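PDB 3PTW: malonyl CoA-acyl carrier protein transacylase from Clostridium perfringens, which probably transfers the malonyl group of malonyl-CoA to the acyl carrier protein, supplying the extender unit for fatty acid synthesis. Local coordinates for residues D24-S29 with E296-L301; G129-V134 with G157-S162; K231-L236 with I259-E264. One frame throughout, in Å; residues are numbered along the deposited sequence.

Interaction 1. Residues D24-S29 with E296-L301; sequences DNFEES and EDLKSL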
loop_
_atom_site.group_PDB
_atom_site.type_symbol
_atom_site.label_atom_id
_atom_site.label_comp_id
_atom_site.label_asym_id
_atom_site.label_seq_id
_atom_site.Cartn_x
_atom_site.Cartn_y
_atom_site.Cartn_z
ATOM N N ASP A 24 15.114 -11.711 13.988
ATOM C CA ASP A 24 16.140 -12.585 14.561
ATOM C C ASP A 24 17.551 -12.324 14.056
ATOM O O ASP A 24 18.522 -12.725 14.695
ATOM C CB ASP A 24 15.788 -14.057 14.324
ATOM C CG ASP A 24 14.523 -14.480 15.043
ATOM O OD1 ASP A 24 14.122 -13.790 15.992
ATOM O OD2 ASP A 24 13.932 -15.514 14.661
ATOM N N ASN A 25 17.675 -11.656 12.916
ATOM C CA ASN A 25 18.984 -11.564 12.256
ATOM C C ASN A 25 19.568 -10.161 12.177
ATOM O O ASN A 25 20.750 -10.000 11.882
ATOM C CB ASN A 25 18.921 -12.205 10.866
ATOM C CG ASN A 25 18.633 -13.684 10.934
ATOM O OD1 ASN A 25 19.520 -14.483 11.211
ATOM N ND2 ASN A 25 17.383 -14.056 10.701
ATOM N N PHE A 26 18.741 -9.151 12.441
ATOM C CA PHE A 26 19.214 -7.776 12.436
ATOM C C PHE A 26 18.767 -7.042 13.690
ATOM O O PHE A 26 17.571 -6.984 13.982
ATOM C CB PHE A 26 18.771 -7.065 11.149
ATOM C CG PHE A 26 19.181 -7.793 9.903
ATOM C CD1 PHE A 26 20.519 -7.801 9.496
ATOM C CD2 PHE A 26 18.254 -8.536 9.181
ATOM C CE1 PHE A 26 20.910 -8.511 8.359
ATOM C CE2 PHE A 26 18.632 -9.250 8.040
ATOM C CZ PHE A 26 19.961 -9.235 7.629
ATOM N N GLU A 27 19.731 -6.495 14.431
ATOM C CA GLU A 27 19.442 -5.838 15.713
ATOM C C GLU A 27 18.522 -4.653 15.532
ATOM O O GLU A 27 17.617 -4.455 16.326
ATOM C CB GLU A 27 20.724 -5.389 16.424
ATOM C CG GLU A 27 21.393 -6.486 17.245
ATOM C CD GLU A 27 20.612 -6.845 18.508
ATOM O OE1 GLU A 27 20.159 -5.920 19.222
ATOM O OE2 GLU A 27 20.464 -8.053 18.793
ATOM N N GLU A 28 18.765 -3.886 14.470
ATOM C CA GLU A 28 17.956 -2.722 14.122
ATOM C C GLU A 28 16.510 -3.080 13.740
ATOM O O GLU A 28 15.616 -2.246 13.845
ATOM C CB GLU A 28 18.634 -1.903 13.009
ATOM C CG GLU A 28 18.784 -2.606 11.652
ATOM C CD GLU A 28 20.098 -3.376 11.502
ATOM O OE1 GLU A 28 20.716 -3.744 12.525
ATOM O OE2 GLU A 28 20.508 -3.627 10.341
ATOM N N SER A 29 16.286 -4.316 13.305
ATOM C CA SER A 29 14.938 -4.778 12.983
ATOM C C SER A 29 14.228 -5.213 14.272
ATOM O O SER A 29 13.039 -4.925 14.469
ATOM C CB SER A 29 14.974 -5.919 11.956
ATOM O OG SER A 29 15.575 -5.498 10.740
ATOM N N GLU A 296 11.516 -9.506 1.751
ATOM C CA GLU A 296 10.582 -9.869 2.830
ATOM C C GLU A 296 11.219 -10.851 3.818
ATOM O O GLU A 296 10.716 -11.042 4.919
ATOM C CB GLU A 296 9.269 -10.459 2.267
ATOM C CG GLU A 296 9.363 -11.869 1.621
ATOM C CD GLU A 296 8.013 -12.371 1.065
ATOM O OE1 GLU A 296 7.008 -12.396 1.815
ATOM O OE2 GLU A 296 7.959 -12.737 -0.129
ATOM N N ASP A 297 12.323 -11.480 3.416
ATOM C CA ASP A 297 12.981 -12.483 4.254
ATOM C C ASP A 297 14.446 -12.599 3.879
ATOM O O ASP A 297 14.946 -11.799 3.090
ATOM C CB ASP A 297 12.256 -13.850 4.204
ATOM C CG ASP A 297 11.970 -14.333 2.780
ATOM O OD1 ASP A 297 12.695 -13.949 1.836
ATOM O OD2 ASP A 297 11.007 -15.115 2.607
ATOM N N LEU A 298 15.132 -13.585 4.446
ATOM C CA LEU A 298 16.547 -13.808 4.143
ATOM C C LEU A 298 16.827 -14.154 2.682
ATOM O O LEU A 298 17.744 -13.594 2.085
ATOM C CB LEU A 298 17.132 -14.874 5.068
ATOM C CG LEU A 298 17.937 -14.408 6.285
ATOM C CD1 LEU A 298 17.499 -13.041 6.818
ATOM C CD2 LEU A 298 17.906 -15.476 7.388
ATOM N N LYS A 299 16.046 -15.070 2.109
ATOM C CA LYS A 299 16.263 -15.488 0.724
ATOM C C LYS A 299 16.094 -14.318 -0.272
ATOM O O LYS A 299 16.944 -14.096 -1.132
ATOM C CB LYS A 299 15.359 -16.677 0.370
ATOM C CG LYS A 299 15.706 -17.358 -0.962
ATOM C CD LYS A 299 14.672 -18.415 -1.380
ATOM C CE LYS A 299 13.283 -17.818 -1.598
ATOM N NZ LYS A 299 12.434 -18.627 -2.529
ATOM N N SER A 300 15.018 -13.555 -0.126
ATOM C CA SER A 300 14.772 -12.421 -1.014
ATOM C C SER A 300 15.789 -11.306 -0.776
ATOM O O SER A 300 16.223 -10.659 -1.723
ATOM C CB SER A 300 13.333 -11.916 -0.853
ATOM O OG SER A 300 13.098 -11.545 0.491
ATOM N N LEU A 301 16.194 -11.111 0.482
ATOM C CA LEU A 301 17.246 -10.140 0.815
ATOM C C LEU A 301 18.528 -10.416 0.048
ATOM O O LEU A 301 19.109 -9.507 -0.572
ATOM C CB LEU A 301 17.558 -10.123 2.319
ATOM C CG LEU A 301 18.809 -9.340 2.762
ATOM C CD1 LEU A 301 18.648 -7.815 2.580
ATOM C CD2 LEU A 301 19.158 -9.638 4.201
#
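L298, F26 and N25 bury most of the surface here, and L298 divides its two methyl groups between the other two. Its CD2 lies 3.6 Å from N25 ND2, where the two side chains cross at about a right angle, while its CD1 sits 4.1 Å from F26 CE2. ND2 also donates to the carbonyl of E21, one turn back, a bond that holds the amide while the methyl packs against it. F26 has CG anti to the carbonyl carbon (chi1 -54°), its ring directed at the two leucines. N25 CB lies over one face, offset toward the rim; L298 CD1 and L301 CD2 meet the ring obliquely, the latter 3.5 Å from F26 CZ and from the opposite direction. F26 is the N-cap residue of helix 27-40, at the junction with helix 20-25; the contact therefore packs this junction against the first turn of helix 298-315, which follows the edge strand 291-295 of the acyl transferase's larger sheet. That first turn has its own cap. D297 OD1 accepts from S300 N at 3.1 Å, almost in line with its C-O bond, and from S300 OG at 2.8 Å, 41° out of the carboxylate plane. S300 OG in turn accepts from E296 N at 2.9 Å, nearly straight (177°).

Interaction 2. Residues G129-V134 with G157-S162; sequences GGMVAV and GANYNS
M131 reaches A158 and N159 with a single atom, its terminal methyl CE, and the 129-134 strand makes the contact through this residue alone. The strand enters with G129 and G130, which have no side chains; the backbone of G130 is hydrogen-bonded to that of G170. At M131 the CB points toward the 157-162 segment. CG stands anti to the carbonyl carbon (chi1 -61°), the chain runs extended through chi2, and a bend at chi3 of 88° turns CE aside from that line. The methyl thereby arrives 4.0 Å from A158 CB and 3.6 Å from N159 ND2, with the M131 and N159 side chains crossing at about a right angle. The CA atoms of M131 and A158, the nearest pair, are still 8.1 Å apart, too far for neighbouring strands.

The spacing follows from the order of the small antiparallel sheet, in which strand 165-169 lies between the two segments. This four-stranded sheet belongs to the smaller, ferredoxin-like subdomain of the acyltransferase fold. M131 and A158 both touch S169 of the middle strand, so the methionine spans it across one face of the sheet. On the far strand A158 and N159 both face V167 in a classic beta bulge, and both direct CB toward the 129-134 segment. N159 also packs on L90, near G89, S91 and G93, which probably form the nucleophile elbow of this acyltransferase.

Beyond M131 the first strand continues in ordinary sheet bonding: V132 pairs with I168, A133 with I190 and V134 with I166. The side chains of V132 and V134 pack on helix 172-184, V132 against L175 and M179, V134 against I182.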
loop_
_atom_site.group_PDB
_atom_site.type_symbol
_atom_site.label_atom_id
_atom_site.label_comp_id
_atom_site.label_asym_id
_atom_site.label_seq_id
_atom_site.Cartn_x
_atom_site.Cartn_y
_atom_site.Cartn_z
ATOM N N GLY A 129 -21.423 -3.274 1.395
ATOM C CA GLY A 129 -20.487 -2.837 0.379
ATOM C C GLY A 129 -19.392 -3.865 0.224
ATOM O O GLY A 129 -19.201 -4.702 1.101
ATOM N N GLY A 130 -18.671 -3.798 -0.888
ATOM C CA GLY A 130 -17.585 -4.743 -1.161
ATOM C C GLY A 130 -16.657 -4.237 -2.241
ATOM O O GLY A 130 -16.653 -3.050 -2.566
ATOM N N MET A 131 -15.845 -5.137 -2.787
ATOM C CA MET A 131 -14.903 -4.771 -3.835
ATOM C C MET A 131 -14.865 -5.848 -4.903
ATOM O O MET A 131 -15.063 -7.038 -4.609
ATOM C CB MET A 131 -13.511 -4.530 -3.253
ATOM C CG MET A 131 -13.465 -3.391 -2.224
ATOM S SD MET A 131 -11.834 -3.206 -1.468
ATOM C CE MET A 131 -11.077 -2.083 -2.659
ATOM N N VAL A 132 -14.622 -5.418 -6.141
ATOM C CA VAL A 132 -14.604 -6.318 -7.280
ATOM C C VAL A 132 -13.363 -6.091 -8.144
ATOM O O VAL A 132 -13.127 -4.968 -8.622
ATOM C CB VAL A 132 -15.902 -6.186 -8.129
ATOM C CG1 VAL A 132 -15.816 -7.030 -9.397
ATOM C CG2 VAL A 132 -17.130 -6.587 -7.308
ATOM N N ALA A 133 -12.579 -7.156 -8.330
ATOM C CA ALA A 133 -11.468 -7.152 -9.285
ATOM C C ALA A 133 -12.015 -7.128 -10.721
ATOM O O ALA A 133 -12.940 -7.865 -11.052
ATOM C CB ALA A 133 -10.559 -8.376 -9.076
ATOM N N VAL A 134 -11.454 -6.261 -11.559
ATOM C CA VAL A 134 -11.907 -6.117 -12.950
ATOM C C VAL A 134 -10.717 -6.393 -13.878
ATOM O O VAL A 134 -9.698 -5.715 -13.799
ATOM C CB VAL A 134 -12.507 -4.714 -13.221
ATOM C CG1 VAL A 134 -12.895 -4.548 -14.694
ATOM C CG2 VAL A 134 -13.724 -4.461 -12.334
ATOM N N GLY A 157 -14.445 3.627 -9.241
ATOM C CA GLY A 157 -13.105 3.038 -9.341
ATOM C C GLY A 157 -12.419 3.112 -7.981
ATOM O O GLY A 157 -12.532 4.124 -7.287
ATOM N N ALA A 158 -11.733 2.035 -7.594
ATOM C CA ALA A 158 -11.093 1.929 -6.273
ATOM C C ALA A 158 -9.563 1.750 -6.377
ATOM O O ALA A 158 -8.803 2.327 -5.585
ATOM C CB ALA A 158 -11.729 0.772 -5.450
ATOM N N ASN A 159 -9.130 0.952 -7.352
ATOM C CA ASN A 159 -7.705 0.738 -7.620
ATOM C C ASN A 159 -7.428 0.678 -9.111
ATOM O O ASN A 159 -8.227 0.139 -9.873
ATOM C CB ASN A 159 -7.210 -0.554 -6.967
ATOM C CG ASN A 159 -7.499 -0.608 -5.481
ATOM O OD1 ASN A 159 -6.643 -0.313 -4.677
ATOM N ND2 ASN A 159 -8.721 -0.974 -5.115
ATOM N N TYR A 160 -6.307 1.257 -9.518
ATOM C CA TYR A 160 -5.796 1.148 -10.886
ATOM C C TYR A 160 -4.364 0.641 -10.731
ATOM O O TYR A 160 -3.439 1.402 -10.477
ATOM C CB TYR A 160 -5.888 2.491 -11.635
ATOM C CG TYR A 160 -7.323 2.905 -11.841
ATOM C CD1 TYR A 160 -8.029 2.508 -12.992
ATOM C CD2 TYR A 160 -8.011 3.640 -10.862
ATOM C CE1 TYR A 160 -9.377 2.857 -13.173
ATOM C CE2 TYR A 160 -9.356 3.988 -11.036
ATOM C CZ TYR A 160 -10.023 3.589 -12.195
ATOM O OH TYR A 160 -11.340 3.920 -12.378
ATOM N N ASN A 161 -4.208 -0.671 -10.837
ATOM C CA ASN A 161 -2.976 -1.319 -10.417
ATOM C C ASN A 161 -2.001 -1.621 -11.540
ATOM O O ASN A 161 -0.788 -1.544 -11.333
ATOM C CB ASN A 161 -3.286 -2.569 -9.592
ATOM C CG ASN A 161 -4.024 -2.244 -8.290
ATOM O OD1 ASN A 161 -3.781 -1.216 -7.659
ATOM N ND2 ASN A 161 -4.913 -3.123 -7.890
ATOM N N SER A 162 -2.533 -1.972 -12.717
ATOM C CA SER A 162 -1.723 -2.291 -13.895
ATOM C C SER A 162 -2.659 -2.434 -15.107
ATOM O O SER A 162 -3.869 -2.446 -14.919
ATOM C CB SER A 162 -0.897 -3.568 -13.656
ATOM O OG SER A 162 -1.640 -4.735 -13.948
#

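Interaction 3. Residues K231-L236 with I259-E264; sequences KGEAYL and IEKMIE
The first torsion of K261 (chi1 -75°), with CG anti to the carbonyl carbon, sets that methylene against G232 and E233; bends at chi2 and chi4 then swing the far end of the chain round and bring NZ to E264 on its own helix. K261 CG lies 3.6 Å from the carbonyl oxygen of G232 and 4.1 Å from E233 CB, so the methylene meets one backbone oxygen and one side-chain carbon, both in van der Waals contact. E233 holds its CG between the backbone N and the carbonyl carbon (chi1 55°) and then runs extended, which takes the carboxylate beyond the touching atoms. The opposite charges do not pair across the contact: E233 OE1 and K261 NZ remain 5.7 Å apart, although some long-range attraction may persist.

G232 and E233 both face S228 in a G1 beta bulge, and G232 has the positive phi expected at its first position. The bulge lies where the chain, having turned back after strand 225-228, enters the short, weakly bonded strand 233-234, the antiparallel edge of the mixed sheet in the larger, alpha/beta subdomain of the acyltransferase fold. Helix 255-264 packs beside this turn and also covers part of the sheet, with M262 resting on M227 and F270. The nearest backbone approach is 6.1 Å, between the CA atoms of E233 and K261, and G232 brings no side chain to the contact.

The two lysines are held by their own segments. K261 NZ forms a salt bridge with E264 OE1 at 2.7 Å, approaching from above the carboxylate plane, 48° out of it. K231 NZ donates to the carbonyl oxygen of A234 at 2.9 Å and lies 4.0 Å from E233 OE2 in a long salt bridge; D239, outside both segments, is a further salt-bridge partner of K231.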
loop_
_atom_site.group_PDB
_atom_site.type_symbol
_atom_site.label_atom_id
_atom_site.label_comp_id
_atom_site.label_asym_id
_atom_site.label_seq_id
_atom_site.Cartn_x
_atom_site.Cartn_y
_atom_site.Cartn_z
ATOM N N LYS A 231 -3.230 11.514 -6.143
ATOM C CA LYS A 231 -2.805 12.393 -7.237
ATOM C C LYS A 231 -2.372 11.631 -8.491
ATOM O O LYS A 231 -2.539 12.127 -9.603
ATOM C CB LYS A 231 -1.635 13.266 -6.767
ATOM C CG LYS A 231 -2.015 14.384 -5.766
ATOM C CD LYS A 231 -0.804 15.295 -5.444
ATOM C CE LYS A 231 -0.330 16.060 -6.673
ATOM N NZ LYS A 231 0.866 16.883 -6.384
ATOM N N GLY A 232 -1.801 10.435 -8.297
ATOM C CA GLY A 232 -1.131 9.705 -9.372
ATOM C C GLY A 232 0.211 10.332 -9.724
ATOM O O GLY A 232 0.679 10.211 -10.854
ATOM N N GLU A 233 0.825 11.012 -8.753
ATOM C CA GLU A 233 2.077 11.750 -8.964
ATOM C C GLU A 233 2.623 12.222 -7.623
ATOM O O GLU A 233 1.996 12.001 -6.579
ATOM C CB GLU A 233 1.893 12.940 -9.921
ATOM C CG GLU A 233 0.812 13.922 -9.524
ATOM C CD GLU A 233 0.552 14.995 -10.573
ATOM O OE1 GLU A 233 0.765 14.739 -11.777
ATOM O OE2 GLU A 233 0.112 16.100 -10.186
ATOM N N ALA A 234 3.781 12.873 -7.658
ATOM C CA ALA A 234 4.511 13.204 -6.434
ATOM C C ALA A 234 3.766 14.211 -5.552
ATOM O O ALA A 234 3.102 15.121 -6.064
ATOM C CB ALA A 234 5.931 13.713 -6.776
ATOM N N TYR A 235 3.867 14.020 -4.230
ATOM C CA TYR A 235 3.593 15.081 -3.265
ATOM C C TYR A 235 4.495 16.265 -3.600
ATOM O O TYR A 235 5.703 16.086 -3.819
ATOM C CB TYR A 235 3.955 14.637 -1.850
ATOM C CG TYR A 235 2.933 13.795 -1.122
ATOM C CD1 TYR A 235 2.041 14.378 -0.219
ATOM C CD2 TYR A 235 2.887 12.412 -1.295
ATOM C CE1 TYR A 235 1.107 13.601 0.484
ATOM C CE2 TYR A 235 1.956 11.624 -0.598
ATOM C CZ TYR A 235 1.068 12.228 0.290
ATOM O OH TYR A 235 0.136 11.471 0.983
ATOM N N LEU A 236 3.906 17.459 -3.656
ATOM C CA LEU A 236 4.659 18.694 -3.807
ATOM C C LEU A 236 4.649 19.376 -2.442
ATOM O O LEU A 236 3.792 19.078 -1.604
ATOM C CB LEU A 236 4.043 19.583 -4.902
ATOM C CG LEU A 236 3.887 18.941 -6.296
ATOM C CD1 LEU A 236 3.284 19.907 -7.326
ATOM C CD2 LEU A 236 5.214 18.373 -6.817
ATOM N N ILE A 259 3.629 4.480 -10.453
ATOM C CA ILE A 259 4.758 3.732 -11.020
ATOM C C ILE A 259 5.289 4.436 -12.269
ATOM O O ILE A 259 6.495 4.640 -12.406
ATOM C CB ILE A 259 4.376 2.263 -11.334
ATOM C CG1 ILE A 259 3.948 1.535 -10.056
ATOM C CG2 ILE A 259 5.526 1.538 -12.078
ATOM C CD1 ILE A 259 5.015 1.539 -8.910
ATOM N N GLU A 260 4.366 4.816 -13.149
ATOM C CA GLU A 260 4.673 5.508 -14.400
ATOM C C GLU A 260 5.511 6.763 -14.126
ATOM O O GLU A 260 6.526 6.997 -14.783
ATOM C CB GLU A 260 3.343 5.850 -15.123
ATOM C CG GLU A 260 3.253 5.430 -16.592
ATOM C CD GLU A 260 1.985 4.597 -16.929
ATOM O OE1 GLU A 260 2.153 3.504 -17.519
ATOM O OE2 GLU A 260 0.845 5.016 -16.624
ATOM N N LYS A 261 5.091 7.558 -13.144
ATOM C CA LYS A 261 5.812 8.763 -12.749
ATOM C C LYS A 261 7.182 8.454 -12.156
ATOM O O LYS A 261 8.161 9.169 -12.413
ATOM C CB LYS A 261 4.978 9.611 -11.784
ATOM C CG LYS A 261 3.848 10.374 -12.466
ATOM C CD LYS A 261 4.376 11.584 -13.226
ATOM C CE LYS A 261 3.337 12.096 -14.213
ATOM N NZ LYS A 261 3.452 11.416 -15.542
ATOM N N MET A 262 7.258 7.376 -11.378
ATOM C CA MET A 262 8.531 6.947 -10.816
ATOM C C MET A 262 9.514 6.665 -11.954
ATOM O O MET A 262 10.658 7.104 -11.907
ATOM C CB MET A 262 8.356 5.723 -9.903
ATOM C CG MET A 262 7.714 6.056 -8.559
ATOM S SD MET A 262 7.509 4.671 -7.423
ATOM C CE MET A 262 9.180 4.531 -6.759
ATOM N N ILE A 263 9.048 5.932 -12.969
ATOM C CA ILE A 263 9.856 5.606 -14.144
ATOM C C ILE A 263 10.229 6.867 -14.930
ATOM O O ILE A 263 11.381 7.014 -15.340
ATOM C CB ILE A 263 9.152 4.558 -15.052
ATOM C CG1 ILE A 263 9.095 3.212 -14.320
ATOM C CG2 ILE A 263 9.843 4.454 -16.441
ATOM C CD1 ILE A 263 8.440 2.079 -15.085
ATOM N N GLU A 264 9.256 7.762 -15.124
ATOM C CA GLU A 264 9.494 9.093 -15.706
ATOM C C GLU A 264 10.638 9.793 -14.993
ATOM O O GLU A 264 11.513 10.373 -15.620
ATOM C CB GLU A 264 8.247 9.960 -15.562
ATOM C CG GLU A 264 7.620 10.421 -16.849
ATOM C CD GLU A 264 6.548 11.482 -16.609
ATOM O OE1 GLU A 264 5.479 11.387 -17.251
ATOM O OE2 GLU A 264 6.765 12.388 -15.761
#

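Interactions 2 and 3 follow one another along the chain, and both fall between the two segments of interaction 1, which joins the chain's early helices to its last one. Interactions 2 and 3 are near neighbours, with nearest atoms about 6 Å apart and centres 20 Å apart; interaction 2 belongs to the small antiparallel sheet, interaction 3 to an edge of the mixed sheet. Interaction 1 is remote from both, its nearest atoms about 18 Å from interaction 2 and about 17 Å from interaction 3. In interaction 2, N159 touches L90 and lies near, without touching, G89, S91 and G93 of the probable nucleophile elbow, consistent with a place beside the active-site cleft.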